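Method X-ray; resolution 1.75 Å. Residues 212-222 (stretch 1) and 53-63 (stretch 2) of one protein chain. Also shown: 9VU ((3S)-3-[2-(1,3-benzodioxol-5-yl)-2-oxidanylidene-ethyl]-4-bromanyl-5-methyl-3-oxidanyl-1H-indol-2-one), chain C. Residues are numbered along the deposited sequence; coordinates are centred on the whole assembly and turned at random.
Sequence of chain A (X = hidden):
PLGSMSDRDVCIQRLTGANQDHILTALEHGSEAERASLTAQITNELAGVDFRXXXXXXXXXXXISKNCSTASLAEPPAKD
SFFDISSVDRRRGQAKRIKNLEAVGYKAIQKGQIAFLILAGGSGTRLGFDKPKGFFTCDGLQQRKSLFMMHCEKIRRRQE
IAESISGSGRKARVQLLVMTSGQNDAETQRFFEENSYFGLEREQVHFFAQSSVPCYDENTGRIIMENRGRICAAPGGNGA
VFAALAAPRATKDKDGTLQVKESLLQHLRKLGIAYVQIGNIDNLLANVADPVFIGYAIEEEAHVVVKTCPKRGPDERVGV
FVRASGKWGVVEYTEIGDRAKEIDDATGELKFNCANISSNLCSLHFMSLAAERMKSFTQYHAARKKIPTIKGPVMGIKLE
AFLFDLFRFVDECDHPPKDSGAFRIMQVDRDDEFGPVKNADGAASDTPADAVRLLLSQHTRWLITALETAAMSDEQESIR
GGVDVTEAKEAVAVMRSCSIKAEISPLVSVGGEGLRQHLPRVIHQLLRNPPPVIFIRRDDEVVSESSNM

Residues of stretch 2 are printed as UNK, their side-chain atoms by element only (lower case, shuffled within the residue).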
# COMPACT_ATOMS: atom_id res chain seq x y z
N SER A 212 -14.87 7.95 -3.36
CA SER A 212 -15.28 8.00 -1.98
C SER A 212 -16.62 7.25 -1.82
O SER A 212 -17.24 6.83 -2.81
CB SER A 212 -15.41 9.45 -1.54
OG SER A 212 -16.39 10.11 -2.34
N VAL A 213 -17.05 7.06 -0.58
CA VAL A 213 -18.26 6.29 -0.29
C VAL A 213 -19.21 7.20 0.51
O VAL A 213 -18.76 7.86 1.45
CB VAL A 213 -17.91 5.04 0.55
CG1 VAL A 213 -19.17 4.29 0.98
CG2 VAL A 213 -17.05 4.09 -0.28
N PRO A 214 -20.49 7.27 0.12
CA PRO A 214 -21.42 8.18 0.88
C PRO A 214 -21.57 7.80 2.35
O PRO A 214 -21.35 6.62 2.72
CB PRO A 214 -22.77 7.96 0.19
CG PRO A 214 -22.43 7.39 -1.17
CD PRO A 214 -21.19 6.55 -0.96
N CYS A 215 -21.93 8.78 3.19
CA CYS A 215 -22.32 8.52 4.57
C CYS A 215 -23.84 8.62 4.73
O CYS A 215 -24.48 9.43 4.04
CB CYS A 215 -21.70 9.52 5.53
SG CYS A 215 -20.11 10.14 4.99
N TYR A 216 -24.38 7.83 5.65
CA TYR A 216 -25.83 7.61 5.73
C TYR A 216 -26.44 7.89 7.10
O TYR A 216 -25.82 7.62 8.12
CB TYR A 216 -26.11 6.14 5.37
CG TYR A 216 -25.78 5.82 3.94
CD1 TYR A 216 -24.48 5.46 3.55
CD2 TYR A 216 -26.78 5.87 2.95
CE1 TYR A 216 -24.20 5.18 2.22
CE2 TYR A 216 -26.51 5.59 1.64
CZ TYR A 216 -25.22 5.25 1.28
OH TYR A 216 -24.95 4.99 -0.01
N ASP A 217 -27.66 8.41 7.10
CA ASP A 217 -28.48 8.42 8.31
C ASP A 217 -28.89 6.98 8.63
O ASP A 217 -29.40 6.28 7.77
CB ASP A 217 -29.73 9.28 8.11
CG ASP A 217 -30.60 9.33 9.36
OD1 ASP A 217 -30.15 9.91 10.37
OD2 ASP A 217 -31.72 8.79 9.32
N GLU A 218 -28.68 6.55 9.87
CA GLU A 218 -28.90 5.16 10.28
C GLU A 218 -30.38 4.79 10.26
O GLU A 218 -30.75 3.72 9.77
CB GLU A 218 -28.31 4.92 11.68
CG GLU A 218 -28.37 3.46 12.15
CD GLU A 218 -27.62 3.19 13.45
OE1 GLU A 218 -26.94 4.09 13.99
OE2 GLU A 218 -27.71 2.05 13.95
N ASN A 219 -31.22 5.68 10.76
CA ASN A 219 -32.66 5.41 10.85
C ASN A 219 -33.41 5.40 9.53
O ASN A 219 -34.28 4.56 9.34
CB ASN A 219 -33.32 6.34 11.86
CG ASN A 219 -32.77 6.14 13.26
OD1 ASN A 219 -32.20 5.08 13.57
ND2 ASN A 219 -32.90 7.16 14.10
N THR A 220 -33.07 6.30 8.61
CA THR A 220 -33.82 6.48 7.37
C THR A 220 -33.12 5.87 6.14
O THR A 220 -33.75 5.64 5.10
CB THR A 220 -34.10 7.97 7.06
OG1 THR A 220 -32.86 8.65 6.79
CG2 THR A 220 -34.81 8.66 8.23
N GLY A 221 -31.81 5.64 6.27
CA GLY A 221 -30.99 5.23 5.11
C GLY A 221 -30.73 6.32 4.07
O GLY A 221 -30.18 6.03 2.99
N ARG A 222 -31.09 7.56 4.38
CA ARG A 222 -30.80 8.69 3.50
C ARG A 222 -29.33 9.07 3.54
O ARG A 222 -28.74 9.17 4.60
CB ARG A 222 -31.61 9.93 3.88
CG ARG A 222 -33.08 9.84 3.52
CD ARG A 222 -33.79 11.11 3.96
NE ARG A 222 -35.22 10.88 4.16
CZ ARG A 222 -35.97 11.52 5.07
NH1 ARG A 222 -35.43 12.42 5.88
NH2 ARG A 222 -37.26 11.24 5.17
N UNK A 53 -27.01 -0.11 -5.21
CA UNK A 53 -26.18 -1.13 -4.59
C UNK A 53 -25.78 -0.70 -3.20
O UNK A 53 -25.81 -1.48 -2.26
c UNK A 53 -23.94 -2.29 -4.76
n UNK A 53 -24.23 -3.56 -4.36
c UNK A 53 -23.14 -4.08 -3.75
n UNK A 53 -22.17 -3.16 -3.78
c UNK A 53 -22.64 -2.03 -4.37
c UNK A 53 -24.95 -1.43 -5.45
N UNK A 54 -25.41 0.57 -3.03
CA UNK A 54 -25.00 1.01 -1.69
C UNK A 54 -26.10 1.06 -0.62
O UNK A 54 -25.79 0.95 0.57
c UNK A 54 -19.96 1.43 -2.08
c UNK A 54 -20.59 1.42 -0.83
c UNK A 54 -22.70 2.03 -1.88
c UNK A 54 -20.69 1.76 -3.23
c UNK A 54 -21.95 1.69 -0.74
c UNK A 54 -22.07 2.04 -3.13
c UNK A 54 -24.18 2.30 -1.76
N UNK A 55 -27.36 1.21 -1.04
CA UNK A 55 -28.45 0.98 -0.08
C UNK A 55 -28.42 -0.44 0.49
O UNK A 55 -28.61 -0.64 1.69
c UNK A 55 -29.82 1.26 -0.72
c UNK A 55 -29.95 2.68 -1.24
o UNK A 55 -29.41 3.64 -0.65
n UNK A 55 -30.69 2.83 -2.33
N UNK A 56 -28.16 -1.42 -0.37
CA UNK A 56 -28.04 -2.82 0.09
C UNK A 56 -26.81 -2.99 0.98
O UNK A 56 -26.85 -3.74 1.94
o UNK A 56 -30.24 -3.64 -1.35
o UNK A 56 -29.07 -4.28 -3.09
c UNK A 56 -27.88 -3.77 -1.10
c UNK A 56 -29.15 -3.91 -1.90
N UNK A 57 -25.73 -2.30 0.62
CA UNK A 57 -24.51 -2.36 1.40
C UNK A 57 -24.80 -1.83 2.81
O UNK A 57 -24.45 -2.45 3.82
c UNK A 57 -22.17 -1.45 1.66
c UNK A 57 -22.99 -2.16 -0.60
c UNK A 57 -23.38 -1.53 0.74
N UNK A 58 -25.48 -0.68 2.88
CA UNK A 58 -25.77 -0.09 4.19
C UNK A 58 -26.61 -1.05 5.02
O UNK A 58 -26.31 -1.31 6.19
c UNK A 58 -26.95 1.88 5.40
c UNK A 58 -25.71 2.34 6.16
c UNK A 58 -26.52 1.23 4.06
c UNK A 58 -27.88 3.05 5.10
N UNK A 59 -27.64 -1.61 4.40
CA UNK A 59 -28.56 -2.46 5.13
C UNK A 59 -27.86 -3.68 5.73
O UNK A 59 -28.02 -3.98 6.92
c UNK A 59 -30.82 -3.60 4.91
c UNK A 59 -29.68 -2.90 4.20
c UNK A 59 -33.97 -5.19 3.77
n UNK A 59 -32.92 -4.80 4.48
c UNK A 59 -31.80 -4.08 3.88
n UNK A 59 -34.01 -4.92 2.48
n UNK A 59 -34.97 -5.83 4.37
N UNK A 60 -27.07 -4.36 4.90
CA UNK A 60 -26.37 -5.57 5.32
C UNK A 60 -25.27 -5.26 6.32
O UNK A 60 -25.13 -5.94 7.35
c UNK A 60 -25.79 -6.33 4.12
o UNK A 60 -24.66 -9.80 4.52
c UNK A 60 -25.08 -8.78 3.93
o UNK A 60 -25.67 -8.85 2.83
c UNK A 60 -24.82 -7.42 4.56
N UNK A 61 -24.50 -4.21 6.03
CA UNK A 61 -23.39 -3.83 6.91
C UNK A 61 -23.89 -3.46 8.31
O UNK A 61 -23.23 -3.76 9.30
c UNK A 61 -22.55 -2.70 6.32
o UNK A 61 -22.08 -3.08 5.03
N UNK A 62 -25.05 -2.82 8.40
CA UNK A 62 -25.66 -2.53 9.70
C UNK A 62 -26.03 -3.82 10.43
O UNK A 62 -25.77 -3.92 11.63
c UNK A 62 -26.56 -0.12 9.34
c UNK A 62 -25.80 0.54 10.49
c UNK A 62 -27.83 0.66 8.99
c UNK A 62 -26.87 -1.60 9.59
N UNK A 63 -26.65 -4.77 9.73
CA UNK A 63 -27.01 -6.09 10.33
C UNK A 63 -25.82 -6.84 10.92
O UNK A 63 -25.89 -7.36 12.04
o UNK A 63 -30.46 -5.40 10.51
c UNK A 63 -29.10 -6.55 8.95
o UNK A 63 -30.22 -7.58 10.78
c UNK A 63 -30.00 -6.51 10.17
c UNK A 63 -27.70 -6.98 9.30
OAN 9VU C . -20.75 0.88 -6.37
CAH 9VU C . -19.85 0.33 -7.03
NAG 9VU C . -19.61 0.59 -8.32
CAC 9VU C . -18.59 -0.20 -8.75
CAB 9VU C . -18.05 -0.29 -9.97
CAA 9VU C . -17.01 -1.18 -10.28
CAF 9VU C . -16.54 -2.02 -9.26
CAJ 9VU C . -15.49 -2.95 -9.53
CAE 9VU C . -17.15 -1.89 -7.99
BRA 9VU C . -16.44 -2.99 -6.61
CAD 9VU C . -18.15 -1.00 -7.73
CAI 9VU C . -18.95 -0.68 -6.58
OAL 9VU C . -19.77 -1.80 -6.23
CAM 9VU C . -18.17 -0.35 -5.28
CAO 9VU C . -17.37 0.97 -5.36
OAP 9VU C . -17.55 1.71 -6.34
CAQ 9VU C . -16.50 1.29 -4.28
CAV 9VU C . -16.10 0.35 -3.32
CAU 9VU C . -15.29 0.68 -2.30
OAY 9VU C . -14.81 -0.11 -1.30
CAX 9VU C . -14.35 0.83 -0.30
OAW 9VU C . -13.99 1.99 -1.07
CAT 9VU C . -14.80 1.92 -2.17
CAS 9VU C . -15.13 2.87 -3.06
CAR 9VU C . -15.97 2.58 -4.13
O HOH W 1 -27.05 4.95 -1.73

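Position 53 carries one carbon and then a five-membered ring of three carbons and two nitrogens, an imidazole, and it does not reach stretch 1. It is histidine, and His53 CD2 lies 3.4 Å from OAL of the ligand 9VU. At position 54 a single carbon leads to a ring of six carbons with no heteroatom. Its CB is 3.3 Å from Tyr216 OH, and the ring approaches the side chain of Val213; this is phenylalanine. Phe54 CE1 sits 3.7 Å from Val213 CG1, while the ring turns its edge to the ligand, with Phe54 CE2 3.3 Å from 9VU OAN.

Position 55 has two carbons, the second bearing one oxygen and one nitrogen, and its oxygen lies near the Tyr216 ring; it is asparagine. Asn55 OD1 stands 4.2 Å from Tyr216 CE2, and a water bridges the gap between the polar groups, donating to Asn55 OD1 (2.9 Å from the water O) and accepting from Tyr216 OH (2.7 Å from the water O). Position 56 also has two carbons, but the second carries two oxygens; this is aspartate, exposed and out of reach of stretch 1. Position 57 shows one carbon carrying two more, the beta-branched pattern of valine. Val57 points toward stretch 1 but stops short of contact.

At position 58 four carbons, forked at the second, pack against Tyr216 and Gly221; this is leucine. Leu58 CD2 is 3.6 Å from Tyr216 CB and 3.8 Å from Gly221 CA. Position 59, with three carbons, a nitrogen and a carbon bearing two nitrogens, is arginine, extended and exposed. Three carbons ending in two oxygens make position 60 glutamate, remote from stretch 1. Position 61 has one carbon and one oxygen; it is serine, and Ser61 OG donates to Val57 O at 2.7 Å. Position 62 again has four carbons forked at the second, resting against the Glu218 side chain; it too is leucine. Leu62 CD2 meets Glu218 CG at 4.2 Å. Position 63, three carbons with two terminal oxygens, is glutamate, free of stretch 1.

The contact is largely apolar, with no direct hydrogen bond between the stretches. Phe54, Leu58 and Leu62, spaced four residues apart, line one side of the helix and meet Val213, Tyr216, Gly221 and Glu218. The loop is shaped by Asp217, whose backbone O accepts from Gly221 N at 2.9 Å and whose OD2 accepts from Thr220 N at 2.9 Å. Gly221, at positive phi, brings bare backbone against Leu58, and the water supplies the polar link beside this packing.

Stretch 2, residues 53-63: HFNDVLRESLE
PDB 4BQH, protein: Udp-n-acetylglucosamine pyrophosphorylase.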